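Local atomic coordinates of aminomethyltransferase (PDB entry 3GIR), a protein that belongs to the aminomethyltransferase (glycine cleavage T-protein) family, in which a folate-binding domain is followed by a C-terminal barrel domain. Residues Y100-D105 against S117-E122; Q113-Y118 against A281-V286; I126-I131 against Q150-E155; T272-A277 against E300-G305. All blocks are in the same frame, centred on the assembly; numbering follows the deposited sequence.

From the N terminus, contact 1 closes the first loop: the end of helix 94-101 and the turn after it meet strand 114-120 after only a short excursion. The same strand opens contact 2, sharing Ser-117 and Tyr-118, but its partner at 281-286 comes some 160 residues later. Contact 3 falls wholly within that long excursion and sets strand 126-136, the sheet neighbour of strand 114-120, against helix 149-159. Contact 4 joins the loop at 272-277, before contact 2 has closed, to helix 295-304, so these two cross along the chain. Contacts 1 to 3 hold one antiparallel sheet against the end of helix 94-101, the loop before helix 284-289 and helix 149-159.

Contact 1: Y100-D105 against S117-E122; sequences YALPVD and SYLLNE
Leu-102 and Pro-103 lean on strand 114-120 without a direct hydrogen bond between the two segments. Following Leu-102 outward, CB lies 4.1 Å from Ser-117 OG. Farther out, CG is anti to the carbonyl carbon (chi1 -58°), and the CD2 branch ends 3.5 Å from Tyr-118 O and 3.8 Å from Leu-119 CD1, the two leucine side chains crossing at about a right angle. Pro-103 presses in beside it, with CD 3.1 Å from Tyr-118 O, a buried carbonyl oxygen that has no hydrogen-bonding partner in the model. Pro-103 CG approaches the tyrosine ring obliquely, 3.8 Å from Tyr-118 CE1. Pro-103 centres an inverse gamma turn closed by Val-104 N and Leu-102 O at 2.8 Å, and just past it Val-104 CG1 comes within 3.3 Å of Ser-117 OG. Two waters supply polar bridges: one donates to Ala-101 O and accepts from Leu-120 N, while the other links Pro-103 O with Ser-117 OG. The contact thus lays the exit of helix 94-101 against an edge strand of an antiparallel sheet, with Leu-156 of helix 149-159 touching Leu-119 and Leu-130 of the adjacent strand 126-136 touching Leu-102.

Contact 2: Q113-Y118 against A281-V286; sequences QSRYSY and AVPKNV
Arg-115 overlaps Pro-283 with the end of its guanidinium group: NH1 lies 3.3 Å from Pro-283 CG, and the proline ring meets the flat group obliquely. The arginine chain leaves strand 114-120 toward the loop and bends at chi3 (84°), while the proline side chain comes from the opposite direction. Ala-281 O lies at the edge of the guanidinium, near its plane, but 3.7 Å from Arg-115 NH1. A water bridges the two segments. It donates to Tyr-116 O at 2.6 Å and to Ala-281 O at 3.1 Å, and accepts a weak bond from Arg-115 NH1. A second water lies 2.6 Å from Ala-281 O, but it has more acceptors within reach than protons to give.

The methyl group of Ala-281 sits between two tyrosines. Ala-281 CB meets the edge of the Tyr-116 ring near its plane, 4.0 Å from Tyr-116 CD2, and stands 3.7 Å from Tyr-118 OH. Val-282 CG2 lies 3.4 Å from Tyr-118 OH, with the valine crossing the tyrosine at about a right angle; Tyr-118 OH is hydrogen-bonded to Leu-278 O. Tyr-116 points its own hydroxyl to Asp-129 and has Trp-280 against its ring.

The loop before helix 284-289, with Pro-283 at the N-cap position, is in this way brought against an edge strand of the antiparallel sheet, whose neighbouring strand 126-136 contributes Ile-126 and Ile-131 to the tyrosine surroundings.

Contact 3: I126-I131 against Q150-E155; sequences ILDDLI and QADFAE
Helix 149-159 packs against strand 126-136 of the five-stranded antiparallel sheet in the folate-binding domain, a helix laid on an antiparallel sheet, where Asp-128 faces Asp-152. The segment turns a corner at Leu-127, and beyond it the side chains of Asp-128 and Leu-130 head for the helix while that of Asp-129 points away.

The two aspartates cross at about a right angle, and their carboxylate planes are 36° apart. Asp-128 OD2 and Asp-152 OD2 are modelled only 2.4 Å apart, so close that the nature of this pairing remains doubtful. The other oxygen of Asp-152, OD1, rests on aliphatic carbon, 3.2 Å from Asp-128 CB. In Asp-128, CG is anti to the backbone N (chi1 -154°), which carries the carboxylate across to the helix; its OD2 also accepts a hydrogen bond from the backbone N of Asn-145. Asp-152 in turn packs on Ala-144 of strand 139-144.

Apolar groups flank the acidic pair. Leu-130 runs past Asp-152 in the opposite direction and brings CD2 to 3.6 Å from Asp-152 OD2. One helical turn beyond Asp-152, Glu-155 OE2 forms a salt bridge with Arg-159, and the aliphatic part of Glu-155 faces Leu-127, with Leu-127 CD1 at 4.4 Å from Glu-155 CG.

Contact 4: T272-A277 against E300-G305; sequences TPIDAA and ESLQKG
Ile-274 packs by van der Waals contact over Ser-301. Ile-274 CG1 reaches to 3.5 Å from Ser-301 OG, while the methyl group at the end of the chain, Ile-274 CD1, lies 3.8 Å from Ser-301 CB. Beside them is an apolar pair: Ile-274 and Leu-302 cross at about a right angle, and the only branch of the leucine to touch is CD1, 3.7 Å from Ile-274 CG1. The other isoleucine branch, CG2, turns toward the backbone of Ser-301 and Gly-305.

Polar groups meet through solvent. A single water stands 2.6 Å from Thr-272 OG1 and 2.5 Å from Ser-301 OG, and donates to Asp-275 OD1 at 2.8 Å. The chi1 of Ser-301 (-172°) swings OG away from its own backbone N, to where it shares the water.

Hydrogen bonds within 272-277 fold the loop on itself. Thr-272 OG1 accepts from Asp-275 N at 3.2 Å along a nearly straight line (170°), which makes an ST motif, and it takes a weaker bond from Ile-274 N. Asp-275 answers by accepting from Thr-272 N with OD2, 3.2 Å away, the donor lying above the carboxylate plane, 46° out of it. A type I turn from Ile-274 to Ala-277 overlaps this motif.

The partly exposed contact joins this loop to the last turn of helix 295-304; Phe-298, earlier in the same helix, also touches Ile-274, and Asp-275 and Ala-276 continue the connection to Arg-310 on strand 309-315.

Contact 1: Y100-D105 against S117-E122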
# COMPACT_ATOMS: atom_id res chain seq x y z
N TYR A 100 -10.82 -16.00 -10.71
CA TYR A 100 -11.88 -15.21 -11.33
C TYR A 100 -11.98 -13.81 -10.76
O TYR A 100 -12.08 -12.80 -11.48
CB TYR A 100 -13.18 -15.95 -11.16
CG TYR A 100 -14.38 -15.14 -11.57
CD1 TYR A 100 -14.58 -14.79 -12.90
CD2 TYR A 100 -15.31 -14.72 -10.65
CE1 TYR A 100 -15.66 -14.03 -13.27
CE2 TYR A 100 -16.42 -13.99 -11.03
CZ TYR A 100 -16.60 -13.66 -12.38
OH TYR A 100 -17.65 -12.89 -12.78
N ALA A 101 -11.92 -13.71 -9.43
CA ALA A 101 -12.11 -12.42 -8.79
C ALA A 101 -11.01 -11.45 -9.06
O ALA A 101 -11.23 -10.24 -9.17
CB ALA A 101 -12.34 -12.55 -7.22
N LEU A 102 -9.78 -11.98 -9.12
CA LEU A 102 -8.56 -11.16 -9.25
C LEU A 102 -7.74 -11.65 -10.43
O LEU A 102 -7.77 -12.86 -10.71
CB LEU A 102 -7.68 -11.30 -8.01
CG LEU A 102 -8.32 -10.93 -6.69
CD1 LEU A 102 -7.40 -11.30 -5.49
CD2 LEU A 102 -8.69 -9.42 -6.63
N PRO A 103 -6.88 -10.77 -10.96
CA PRO A 103 -6.00 -11.20 -12.08
C PRO A 103 -4.75 -11.94 -11.60
O PRO A 103 -3.62 -11.48 -11.79
CB PRO A 103 -5.65 -9.89 -12.78
CG PRO A 103 -5.67 -8.88 -11.65
CD PRO A 103 -6.74 -9.35 -10.68
N VAL A 104 -4.96 -13.14 -11.05
CA VAL A 104 -3.93 -13.98 -10.49
C VAL A 104 -4.15 -15.40 -10.98
O VAL A 104 -5.24 -15.76 -11.42
CB VAL A 104 -3.97 -13.97 -8.92
CG1 VAL A 104 -3.84 -12.53 -8.36
CG2 VAL A 104 -5.26 -14.65 -8.36
N ASP A 105 -3.09 -16.19 -11.00
CA ASP A 105 -3.24 -17.65 -11.12
C ASP A 105 -3.03 -18.22 -9.72
O ASP A 105 -1.93 -18.52 -9.30
CB ASP A 105 -2.25 -18.26 -12.14
CG ASP A 105 -2.56 -19.74 -12.42
OD1 ASP A 105 -3.34 -20.34 -11.62
OD2 ASP A 105 -2.00 -20.30 -13.42
N SER A 117 -1.76 -7.47 -6.01
CA SER A 117 -2.78 -7.58 -7.02
C SER A 117 -3.80 -6.46 -6.87
O SER A 117 -3.61 -5.50 -6.12
CB SER A 117 -3.48 -8.94 -6.99
OG SER A 117 -4.13 -9.20 -8.21
N TYR A 118 -4.90 -6.58 -7.60
CA TYR A 118 -5.97 -5.58 -7.52
C TYR A 118 -7.30 -6.13 -7.94
O TYR A 118 -7.37 -6.99 -8.82
CB TYR A 118 -5.62 -4.32 -8.37
CG TYR A 118 -4.65 -4.51 -9.48
CD1 TYR A 118 -5.00 -5.25 -10.59
CD2 TYR A 118 -3.41 -3.89 -9.48
CE1 TYR A 118 -4.11 -5.40 -11.63
CE2 TYR A 118 -2.52 -4.08 -10.52
CZ TYR A 118 -2.89 -4.82 -11.59
OH TYR A 118 -2.06 -4.98 -12.68
N LEU A 119 -8.33 -5.62 -7.31
CA LEU A 119 -9.70 -5.92 -7.66
C LEU A 119 -10.09 -4.94 -8.78
O LEU A 119 -10.10 -3.75 -8.58
CB LEU A 119 -10.56 -5.70 -6.41
CG LEU A 119 -11.96 -6.18 -6.50
CD1 LEU A 119 -12.07 -7.77 -6.53
CD2 LEU A 119 -12.84 -5.53 -5.34
N LEU A 120 -10.46 -5.46 -9.96
CA LEU A 120 -10.82 -4.58 -11.08
C LEU A 120 -12.29 -4.57 -11.29
O LEU A 120 -12.97 -5.62 -11.07
CB LEU A 120 -10.16 -5.14 -12.32
CG LEU A 120 -8.68 -5.22 -12.32
CD1 LEU A 120 -8.29 -5.80 -13.69
CD2 LEU A 120 -7.96 -3.90 -12.07
N ASN A 121 -12.80 -3.43 -11.74
CA ASN A 121 -14.16 -3.39 -12.27
C ASN A 121 -14.21 -3.82 -13.73
O ASN A 121 -13.19 -4.19 -14.30
CB ASN A 121 -14.80 -2.04 -12.05
CG ASN A 121 -14.14 -0.89 -12.83
OD1 ASN A 121 -13.58 -1.09 -13.87
ND2 ASN A 121 -14.26 0.30 -12.29
N GLU A 122 -15.42 -3.77 -14.33
CA GLU A 122 -15.66 -4.30 -15.67
C GLU A 122 -14.87 -3.53 -16.73
O GLU A 122 -14.52 -4.11 -17.77
CB GLU A 122 -17.18 -4.28 -16.06
O HOH W 1 -10.62 -8.24 -10.97
O HOH W 2 -2.23 -9.69 -10.09

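Contact 2: Q113-Y118 against A281-V286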
# COMPACT_ATOMS: atom_id res chain seq x y z
N GLN A 113 3.42 -17.79 -0.12
CA GLN A 113 3.77 -16.73 -1.03
C GLN A 113 2.68 -15.68 -1.05
O GLN A 113 1.49 -16.02 -1.10
CB GLN A 113 3.92 -17.27 -2.46
CG GLN A 113 5.20 -18.03 -2.72
CD GLN A 113 5.49 -18.26 -4.22
OE1 GLN A 113 4.57 -18.41 -5.09
NE2 GLN A 113 6.78 -18.28 -4.54
N SER A 114 3.13 -14.43 -1.10
CA SER A 114 2.27 -13.25 -1.23
C SER A 114 2.46 -12.61 -2.60
O SER A 114 3.57 -12.62 -3.17
CB SER A 114 2.63 -12.17 -0.21
OG SER A 114 2.50 -12.64 1.10
N ARG A 115 1.40 -12.03 -3.14
CA ARG A 115 1.47 -11.28 -4.42
C ARG A 115 0.65 -10.03 -4.32
O ARG A 115 -0.47 -10.07 -3.80
CB ARG A 115 0.93 -12.11 -5.61
CG ARG A 115 1.98 -13.05 -6.21
CD ARG A 115 1.41 -13.65 -7.46
NE ARG A 115 1.63 -12.71 -8.53
CZ ARG A 115 2.57 -12.84 -9.46
NH1 ARG A 115 2.71 -11.88 -10.37
NH2 ARG A 115 3.35 -13.93 -9.53
N TYR A 116 1.19 -8.97 -4.91
CA TYR A 116 0.45 -7.72 -5.08
C TYR A 116 -0.52 -7.91 -6.20
O TYR A 116 -0.20 -8.48 -7.27
CB TYR A 116 1.43 -6.56 -5.43
CG TYR A 116 0.79 -5.23 -5.65
CD1 TYR A 116 0.39 -4.43 -4.59
CD2 TYR A 116 0.54 -4.76 -6.94
CE1 TYR A 116 -0.20 -3.17 -4.83
CE2 TYR A 116 -0.05 -3.53 -7.17
CZ TYR A 116 -0.39 -2.73 -6.13
OH TYR A 116 -1.04 -1.52 -6.44
N SER A 117 -1.76 -7.47 -6.01
CA SER A 117 -2.78 -7.58 -7.02
C SER A 117 -3.80 -6.46 -6.87
O SER A 117 -3.61 -5.50 -6.12
CB SER A 117 -3.48 -8.94 -6.99
OG SER A 117 -4.13 -9.20 -8.21
N TYR A 118 -4.90 -6.58 -7.60
CA TYR A 118 -5.97 -5.58 -7.52
C TYR A 118 -7.30 -6.13 -7.94
O TYR A 118 -7.37 -6.99 -8.82
CB TYR A 118 -5.62 -4.32 -8.37
CG TYR A 118 -4.65 -4.51 -9.48
CD1 TYR A 118 -5.00 -5.25 -10.59
CD2 TYR A 118 -3.41 -3.89 -9.48
CE1 TYR A 118 -4.11 -5.40 -11.63
CE2 TYR A 118 -2.52 -4.08 -10.52
CZ TYR A 118 -2.89 -4.82 -11.59
OH TYR A 118 -2.06 -4.98 -12.68
N ALA A 281 2.00 -6.51 -12.41
CA ALA A 281 1.36 -7.39 -11.43
C ALA A 281 0.57 -8.56 -12.04
O ALA A 281 0.12 -9.44 -11.27
CB ALA A 281 0.45 -6.56 -10.48
N VAL A 282 0.32 -8.55 -13.36
CA VAL A 282 -0.45 -9.57 -14.05
C VAL A 282 0.49 -10.24 -15.03
O VAL A 282 0.82 -9.65 -16.06
CB VAL A 282 -1.64 -9.00 -14.83
CG1 VAL A 282 -2.53 -10.08 -15.41
CG2 VAL A 282 -2.51 -8.10 -13.94
N PRO A 283 0.98 -11.46 -14.68
CA PRO A 283 1.93 -12.19 -15.56
C PRO A 283 1.30 -12.58 -16.88
O PRO A 283 0.08 -12.56 -17.03
CB PRO A 283 2.34 -13.42 -14.74
CG PRO A 283 1.90 -13.14 -13.32
CD PRO A 283 0.74 -12.15 -13.40
N LYS A 284 2.15 -12.85 -17.87
CA LYS A 284 1.71 -13.20 -19.22
C LYS A 284 0.71 -14.35 -19.24
O LYS A 284 -0.28 -14.28 -19.93
CB LYS A 284 2.92 -13.54 -20.15
N ASN A 285 0.93 -15.39 -18.45
CA ASN A 285 0.02 -16.56 -18.49
C ASN A 285 -1.40 -16.20 -18.05
O ASN A 285 -2.41 -16.68 -18.58
CB ASN A 285 0.60 -17.80 -17.72
CG ASN A 285 0.32 -17.80 -16.19
OD1 ASN A 285 0.94 -17.04 -15.43
ND2 ASN A 285 -0.57 -18.73 -15.73
N VAL A 286 -1.48 -15.28 -17.12
CA VAL A 286 -2.77 -14.85 -16.63
C VAL A 286 -3.47 -14.00 -17.67
O VAL A 286 -4.70 -14.05 -17.81
CB VAL A 286 -2.58 -14.04 -15.29
CG1 VAL A 286 -3.96 -13.49 -14.83
CG2 VAL A 286 -1.90 -14.94 -14.19
O HOH W 3 1.69 -9.69 -8.57
O HOH W 2 -2.23 -9.69 -10.09

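Contact 3: I126-I131 against Q150-E155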
# COMPACT_ATOMS: atom_id res chain seq x y z
N ILE A 126 -9.33 0.27 -11.08
CA ILE A 126 -8.87 -0.38 -9.86
C ILE A 126 -9.79 -0.04 -8.71
O ILE A 126 -9.77 1.07 -8.15
CB ILE A 126 -7.41 -0.02 -9.55
CG1 ILE A 126 -6.45 -0.53 -10.63
CG2 ILE A 126 -6.94 -0.66 -8.15
CD1 ILE A 126 -5.06 0.09 -10.56
N LEU A 127 -10.63 -1.01 -8.29
CA LEU A 127 -11.49 -0.81 -7.12
C LEU A 127 -10.66 -0.72 -5.81
O LEU A 127 -11.02 0.01 -4.90
CB LEU A 127 -12.47 -1.99 -6.98
CG LEU A 127 -13.46 -2.06 -8.18
CD1 LEU A 127 -14.26 -3.40 -8.25
CD2 LEU A 127 -14.46 -0.85 -8.01
N ASP A 128 -9.60 -1.51 -5.74
CA ASP A 128 -8.68 -1.54 -4.60
C ASP A 128 -7.45 -2.30 -5.00
O ASP A 128 -7.52 -3.23 -5.81
CB ASP A 128 -9.28 -2.18 -3.33
CG ASP A 128 -8.62 -1.67 -2.02
OD1 ASP A 128 -7.82 -0.71 -2.15
OD2 ASP A 128 -8.81 -2.34 -0.96
N ASP A 129 -6.32 -1.93 -4.42
CA ASP A 129 -5.14 -2.79 -4.54
C ASP A 129 -5.03 -3.63 -3.28
O ASP A 129 -5.56 -3.23 -2.22
CB ASP A 129 -3.86 -2.06 -4.94
CG ASP A 129 -3.42 -1.00 -4.05
OD1 ASP A 129 -4.14 -0.49 -3.14
OD2 ASP A 129 -2.21 -0.60 -4.31
N LEU A 130 -4.46 -4.83 -3.43
CA LEU A 130 -4.59 -5.84 -2.37
C LEU A 130 -3.31 -6.63 -2.33
O LEU A 130 -2.65 -6.71 -3.33
CB LEU A 130 -5.78 -6.80 -2.76
CG LEU A 130 -7.20 -6.32 -2.97
CD1 LEU A 130 -8.19 -7.31 -3.65
CD2 LEU A 130 -7.81 -5.90 -1.62
N ILE A 131 -3.02 -7.32 -1.22
CA ILE A 131 -2.02 -8.35 -1.17
C ILE A 131 -2.72 -9.65 -0.85
O ILE A 131 -3.51 -9.75 0.14
CB ILE A 131 -0.91 -8.13 -0.12
CG1 ILE A 131 -0.35 -6.71 -0.21
CG2 ILE A 131 0.11 -9.24 -0.17
CD1 ILE A 131 0.36 -6.48 -1.50
N GLN A 150 -15.09 -2.40 3.28
CA GLN A 150 -16.49 -2.81 3.19
C GLN A 150 -16.92 -3.09 1.77
O GLN A 150 -17.53 -4.14 1.52
CB GLN A 150 -17.38 -1.76 3.83
CG GLN A 150 -18.83 -2.14 3.99
CD GLN A 150 -19.63 -1.04 4.79
OE1 GLN A 150 -19.60 0.16 4.45
NE2 GLN A 150 -20.33 -1.46 5.85
N ALA A 151 -16.62 -2.19 0.84
CA ALA A 151 -16.90 -2.40 -0.61
C ALA A 151 -16.18 -3.58 -1.20
O ALA A 151 -16.78 -4.32 -1.98
CB ALA A 151 -16.51 -1.17 -1.44
N ASP A 152 -14.91 -3.79 -0.84
CA ASP A 152 -14.14 -4.94 -1.33
C ASP A 152 -14.83 -6.21 -0.86
O ASP A 152 -15.01 -7.13 -1.65
CB ASP A 152 -12.71 -5.01 -0.81
CG ASP A 152 -11.81 -3.94 -1.32
OD1 ASP A 152 -12.16 -3.18 -2.24
OD2 ASP A 152 -10.66 -3.87 -0.74
N PHE A 153 -15.17 -6.32 0.42
CA PHE A 153 -15.83 -7.50 0.95
C PHE A 153 -17.15 -7.76 0.21
O PHE A 153 -17.39 -8.88 -0.25
CB PHE A 153 -16.08 -7.40 2.43
CG PHE A 153 -16.75 -8.65 3.00
CD1 PHE A 153 -16.00 -9.79 3.28
CD2 PHE A 153 -18.09 -8.66 3.21
CE1 PHE A 153 -16.64 -10.91 3.79
CE2 PHE A 153 -18.71 -9.79 3.70
CZ PHE A 153 -17.98 -10.88 3.99
N ALA A 154 -17.95 -6.72 -0.01
CA ALA A 154 -19.24 -6.93 -0.69
C ALA A 154 -19.05 -7.44 -2.13
O ALA A 154 -19.75 -8.35 -2.57
CB ALA A 154 -20.04 -5.67 -0.64
N GLU A 155 -18.06 -6.89 -2.82
CA GLU A 155 -17.80 -7.28 -4.17
C GLU A 155 -17.19 -8.68 -4.27
O GLU A 155 -17.58 -9.49 -5.15
CB GLU A 155 -16.95 -6.24 -4.89
CG GLU A 155 -16.65 -6.62 -6.35
CD GLU A 155 -17.92 -6.66 -7.26
OE1 GLU A 155 -18.91 -5.93 -6.95
OE2 GLU A 155 -17.87 -7.47 -8.23

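Contact 4: T272-A277 against E300-G305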
# COMPACT_ATOMS: atom_id res chain seq x y z
N THR A 272 -6.96 2.50 -14.81
CA THR A 272 -6.61 1.13 -15.07
C THR A 272 -5.17 0.85 -14.67
O THR A 272 -4.41 1.80 -14.47
CB THR A 272 -6.77 0.79 -16.55
OG1 THR A 272 -5.73 1.44 -17.31
CG2 THR A 272 -8.13 1.15 -17.05
N PRO A 273 -4.75 -0.43 -14.58
CA PRO A 273 -3.37 -0.68 -14.28
C PRO A 273 -2.44 -0.18 -15.39
O PRO A 273 -1.28 0.07 -15.12
CB PRO A 273 -3.28 -2.22 -14.15
CG PRO A 273 -4.64 -2.59 -13.73
CD PRO A 273 -5.56 -1.66 -14.52
N ILE A 274 -2.98 -0.03 -16.59
CA ILE A 274 -2.20 0.45 -17.71
C ILE A 274 -1.85 1.91 -17.44
O ILE A 274 -0.66 2.27 -17.51
CB ILE A 274 -2.96 0.25 -19.07
CG1 ILE A 274 -3.28 -1.25 -19.35
CG2 ILE A 274 -2.16 0.84 -20.23
CD1 ILE A 274 -4.31 -2.02 -18.33
N ASP A 275 -2.86 2.73 -17.11
CA ASP A 275 -2.60 4.15 -16.82
C ASP A 275 -1.64 4.25 -15.61
O ASP A 275 -0.78 5.10 -15.55
CB ASP A 275 -3.91 4.86 -16.43
CG ASP A 275 -5.01 4.70 -17.44
OD1 ASP A 275 -4.66 4.65 -18.65
OD2 ASP A 275 -6.24 4.68 -16.98
N ALA A 276 -1.84 3.40 -14.61
CA ALA A 276 -1.08 3.44 -13.38
C ALA A 276 0.30 2.82 -13.41
O ALA A 276 1.02 2.84 -12.42
CB ALA A 276 -1.95 2.79 -12.22
N ALA A 277 0.68 2.26 -14.57
CA ALA A 277 1.94 1.52 -14.71
C ALA A 277 2.13 0.46 -13.64
O ALA A 277 3.21 0.33 -13.04
CB ALA A 277 3.18 2.47 -14.74
N GLU A 300 -7.84 -4.91 -23.75
CA GLU A 300 -8.05 -3.79 -24.70
C GLU A 300 -7.26 -2.53 -24.32
O GLU A 300 -6.73 -1.82 -25.17
CB GLU A 300 -9.51 -3.41 -24.77
CG GLU A 300 -10.30 -4.31 -25.70
CD GLU A 300 -11.80 -4.31 -25.47
OE1 GLU A 300 -12.31 -3.54 -24.61
OE2 GLU A 300 -12.49 -5.11 -26.17
N SER A 301 -7.20 -2.23 -23.03
CA SER A 301 -6.42 -1.07 -22.59
C SER A 301 -4.92 -1.25 -22.86
O SER A 301 -4.17 -0.31 -23.15
CB SER A 301 -6.67 -0.88 -21.09
OG SER A 301 -6.09 0.31 -20.68
N LEU A 302 -4.45 -2.47 -22.73
CA LEU A 302 -3.08 -2.81 -22.95
C LEU A 302 -2.69 -2.59 -24.44
O LEU A 302 -1.60 -2.12 -24.74
CB LEU A 302 -2.94 -4.26 -22.58
CG LEU A 302 -1.72 -4.80 -21.92
CD1 LEU A 302 -1.20 -3.95 -20.78
CD2 LEU A 302 -2.08 -6.21 -21.45
N GLN A 303 -3.59 -2.95 -25.32
CA GLN A 303 -3.44 -2.71 -26.76
C GLN A 303 -3.54 -1.24 -27.14
O GLN A 303 -2.72 -0.74 -27.89
CB GLN A 303 -4.51 -3.50 -27.52
CG GLN A 303 -4.09 -4.93 -27.83
CD GLN A 303 -3.02 -5.00 -28.94
OE1 GLN A 303 -1.99 -5.68 -28.79
NE2 GLN A 303 -3.27 -4.31 -30.06
N LYS A 304 -4.58 -0.56 -26.67
CA LYS A 304 -4.78 0.86 -26.93
C LYS A 304 -3.71 1.78 -26.30
O LYS A 304 -3.48 2.88 -26.82
CB LYS A 304 -6.20 1.30 -26.56
N GLY A 305 -3.04 1.34 -25.22
CA GLY A 305 -2.09 2.21 -24.48
C GLY A 305 -2.76 3.14 -23.46
O GLY A 305 -3.99 3.31 -23.42
O HOH W 4 -6.33 2.58 -19.55